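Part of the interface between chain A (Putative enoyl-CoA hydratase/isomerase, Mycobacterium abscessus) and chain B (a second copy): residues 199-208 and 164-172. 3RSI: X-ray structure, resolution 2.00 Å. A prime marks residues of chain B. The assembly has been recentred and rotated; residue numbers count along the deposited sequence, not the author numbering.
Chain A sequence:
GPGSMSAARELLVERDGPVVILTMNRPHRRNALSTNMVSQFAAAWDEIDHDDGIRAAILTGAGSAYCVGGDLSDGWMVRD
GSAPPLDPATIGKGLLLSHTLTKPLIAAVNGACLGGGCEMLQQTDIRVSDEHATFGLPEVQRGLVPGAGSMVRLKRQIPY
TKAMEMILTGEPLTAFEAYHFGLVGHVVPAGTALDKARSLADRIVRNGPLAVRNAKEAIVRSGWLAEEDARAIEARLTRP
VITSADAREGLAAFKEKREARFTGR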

# COMPACT_ATOMS: atom_id res chain seq x y z
N SER A 199 -19.82 -18.06 -0.88
CA SER A 199 -20.03 -17.73 0.52
C SER A 199 -19.87 -16.22 0.80
O SER A 199 -20.72 -15.60 1.49
CB SER A 199 -19.09 -18.57 1.38
OG SER A 199 -19.26 -18.28 2.75
N LEU A 200 -18.80 -15.62 0.27
CA LEU A 200 -18.57 -14.19 0.40
C LEU A 200 -19.69 -13.42 -0.30
O LEU A 200 -20.19 -12.43 0.23
CB LEU A 200 -17.20 -13.79 -0.17
CG LEU A 200 -15.98 -14.25 0.62
CD1 LEU A 200 -14.65 -14.25 -0.22
CD2 LEU A 200 -15.82 -13.43 1.88
N ALA A 201 -20.08 -13.87 -1.49
CA ALA A 201 -21.16 -13.24 -2.23
C ALA A 201 -22.46 -13.27 -1.41
O ALA A 201 -23.21 -12.30 -1.42
CB ALA A 201 -21.38 -13.91 -3.60
N ASP A 202 -22.72 -14.38 -0.72
CA ASP A 202 -23.93 -14.50 0.11
C ASP A 202 -23.98 -13.46 1.23
O ASP A 202 -25.02 -12.87 1.50
CB ASP A 202 -24.08 -15.89 0.70
CG ASP A 202 -25.44 -16.08 1.36
OD1 ASP A 202 -25.46 -16.27 2.60
OD2 ASP A 202 -26.46 -15.96 0.65
N ARG A 203 -22.83 -13.22 1.86
CA ARG A 203 -22.72 -12.17 2.87
C ARG A 203 -22.99 -10.78 2.26
O ARG A 203 -23.70 -9.96 2.87
CB ARG A 203 -21.34 -12.23 3.54
CG ARG A 203 -21.05 -11.18 4.61
CD ARG A 203 -21.94 -11.32 5.84
NE ARG A 203 -23.14 -10.47 5.74
CZ ARG A 203 -24.02 -10.29 6.72
NH1 ARG A 203 -23.87 -10.91 7.89
NH2 ARG A 203 -25.05 -9.49 6.53
N ILE A 204 -22.45 -10.53 1.08
CA ILE A 204 -22.63 -9.26 0.40
C ILE A 204 -24.10 -9.03 0.02
O ILE A 204 -24.64 -7.94 0.25
CB ILE A 204 -21.71 -9.14 -0.86
CG1 ILE A 204 -20.24 -9.06 -0.41
CG2 ILE A 204 -22.08 -7.89 -1.69
CD1 ILE A 204 -19.23 -9.26 -1.52
N VAL A 205 -24.73 -10.07 -0.54
CA VAL A 205 -26.14 -10.03 -0.94
C VAL A 205 -27.13 -9.75 0.22
O VAL A 205 -28.22 -9.17 0.01
CB VAL A 205 -26.46 -11.37 -1.64
CG1 VAL A 205 -27.90 -11.78 -1.47
CG2 VAL A 205 -25.99 -11.27 -3.11
N ARG A 206 -26.72 -10.10 1.43
CA ARG A 206 -27.46 -9.81 2.64
C ARG A 206 -27.27 -8.37 3.17
O ARG A 206 -28.02 -7.92 4.05
CB ARG A 206 -27.08 -10.83 3.71
CG ARG A 206 -27.60 -12.24 3.38
CD ARG A 206 -26.92 -13.28 4.25
NE ARG A 206 -27.19 -13.03 5.66
CZ ARG A 206 -26.36 -13.32 6.66
NH1 ARG A 206 -25.17 -13.87 6.42
NH2 ARG A 206 -26.73 -13.06 7.91
N ASN A 207 -26.27 -7.67 2.64
CA ASN A 207 -26.00 -6.29 3.02
C ASN A 207 -26.86 -5.29 2.23
O ASN A 207 -27.45 -5.61 1.18
CB ASN A 207 -24.51 -5.96 2.82
CG ASN A 207 -23.60 -6.80 3.70
OD1 ASN A 207 -24.05 -7.32 4.73
ND2 ASN A 207 -22.32 -6.93 3.31
N GLY A 208 -26.89 -4.06 2.73
CA GLY A 208 -27.67 -2.98 2.11
C GLY A 208 -27.14 -2.67 0.73
O GLY A 208 -25.96 -2.27 0.61
N MET B 164 -11.28 -3.28 0.48
CA MET B 164 -12.55 -3.47 -0.20
C MET B 164 -13.39 -4.54 0.47
O MET B 164 -14.58 -4.34 0.69
CB MET B 164 -12.34 -3.90 -1.65
CG MET B 164 -12.18 -2.78 -2.58
SD MET B 164 -13.71 -1.87 -2.79
CE MET B 164 -13.15 -0.95 -4.25
N GLU B 165 -12.77 -5.68 0.77
CA GLU B 165 -13.46 -6.78 1.39
C GLU B 165 -14.06 -6.38 2.74
O GLU B 165 -15.22 -6.67 3.01
CB GLU B 165 -12.54 -7.99 1.57
CG GLU B 165 -13.24 -9.17 2.20
CD GLU B 165 -12.44 -10.43 2.20
OE1 GLU B 165 -11.27 -10.42 1.76
OE2 GLU B 165 -13.00 -11.44 2.67
N MET B 166 -13.27 -5.73 3.58
CA MET B 166 -13.75 -5.29 4.90
C MET B 166 -15.00 -4.42 4.80
O MET B 166 -15.99 -4.63 5.54
CB MET B 166 -12.64 -4.52 5.66
CG MET B 166 -11.55 -5.38 6.22
SD MET B 166 -10.28 -4.43 7.09
CE MET B 166 -11.18 -4.03 8.61
N ILE B 167 -14.97 -3.46 3.89
CA ILE B 167 -16.04 -2.47 3.77
C ILE B 167 -17.28 -3.03 3.10
O ILE B 167 -18.39 -2.79 3.55
CB ILE B 167 -15.55 -1.21 3.04
CG1 ILE B 167 -14.48 -0.52 3.92
CG2 ILE B 167 -16.71 -0.24 2.75
CD1 ILE B 167 -13.81 0.68 3.28
N LEU B 168 -17.09 -3.79 2.02
CA LEU B 168 -18.22 -4.34 1.28
C LEU B 168 -18.86 -5.56 1.96
O LEU B 168 -20.06 -5.76 1.82
CB LEU B 168 -17.83 -4.65 -0.17
CG LEU B 168 -17.23 -3.49 -0.97
CD1 LEU B 168 -16.94 -3.97 -2.39
CD2 LEU B 168 -18.13 -2.21 -0.97
N THR B 169 -18.10 -6.40 2.68
CA THR B 169 -18.69 -7.53 3.40
C THR B 169 -19.10 -7.14 4.83
O THR B 169 -20.08 -7.67 5.37
CB THR B 169 -17.75 -8.77 3.48
OG1 THR B 169 -16.66 -8.50 4.35
CG2 THR B 169 -17.24 -9.18 2.10
N GLY B 170 -18.35 -6.23 5.43
CA GLY B 170 -18.58 -5.81 6.80
C GLY B 170 -18.00 -6.77 7.82
O GLY B 170 -18.24 -6.62 9.03
N GLU B 171 -17.26 -7.78 7.35
CA GLU B 171 -16.76 -8.82 8.23
C GLU B 171 -15.40 -8.45 8.86
O GLU B 171 -14.54 -7.85 8.18
CB GLU B 171 -16.66 -10.15 7.48
CG GLU B 171 -18.03 -10.74 7.16
CD GLU B 171 -18.70 -11.28 8.42
OE1 GLU B 171 -18.19 -12.29 8.96
OE2 GLU B 171 -19.68 -10.67 8.89
N PRO B 172 -15.19 -8.82 10.14
CA PRO B 172 -13.99 -8.43 10.86
C PRO B 172 -12.74 -9.23 10.54
O PRO B 172 -12.80 -10.33 10.00
CB PRO B 172 -14.39 -8.67 12.32
CG PRO B 172 -15.32 -9.80 12.26
CD PRO B 172 -16.12 -9.58 10.99

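Two helical segments meet here near their C-terminal ends. Helix 199-205 of chain A and helix 164-169 of chain B approach to 9.9 Å between axes, with their N-to-C directions 47° apart. The CA atoms of Ile204 and Thr169′, 5.2 Å apart, are the nearest across the two stretches. The contact is small, 321 Å² summed over both sides, and it concentrates where the chain B helix ends and its last carbonyls become available to a partner.

Met164′ opens the chain B stretch out of reach of chain A, and its carbonyl takes the helical hydrogen bond from Leu168′ N. One residue on, Glu165′ points its CA-to-CB bond sideways, but the extended t, t side chain brings its end closer, so that OE2 lies 3.5 Å from Leu200 CD2. This is packing of a methyl against a carboxylate, a pairing that would be costly if the oxygen had no polar partner; OE2 is hydrogen-bonded elsewhere in the structure, and the leucine can cover it without leaving it unsatisfied. Met166′ and Ile167′ are buried but lie out of reach of this chain A stretch.

Leu168′ contributes mainly through its backbone. Its side chain comes no nearer than 5.0 Å, whereas its carbonyl oxygen accepts a hydrogen bond from Asn207, ND2 to Leu168′ O at 2.9 Å. The same ND2 also donates to Thr169′ O at 3.1 Å, with the straighter geometry of the two, 151° against 133°. One amide group, with two hydrogens to give, thus serves two successive carbonyls at a helix C-terminus. Its other end is used too: Arg203 NH2 donates to Asn207 OD1 at 3.0 Å, which ties the asparagine back to its own helix.

Thr169′ is the most covered residue of the contact. Its OG1 donates to Glu165′ O at 2.7 Å and accepts from Glu171′ N at 3.1 Å. The hydroxyl is engaged within its own chain on both counts, and CG2 packs against chain A: it sits 3.9 Å from Ile204 CG1 and 4.5 Å from Leu200 CD2. Arg203 adds its aliphatic part, with CG 3.7 Å from Thr169′ O and 4.2 Å from Thr169′ CB.

Gly170′ leaves the helix with phi of 80°, a value that by itself favours glycine. An ideal CB here would point toward chain A, 4.5 Å from Asn207 ND2.

Glu171′ curls its m, m side chain so that its end comes nearer than its CA-to-CB direction suggests, and OE2 reaches 3.9 Å from Arg203 CD. The charges attract, but Arg203 NH1 and Glu171′ OE2 are 4.3 Å apart and the oxygen lies well out of the guanidinium plane, so no N-H points at it. Pro172′ is beyond reach.

The rule to read here is economical: a single buried amide satisfies two buried carbonyls at the end of a helix, while aliphatic groups pack around polar atoms that already have partners.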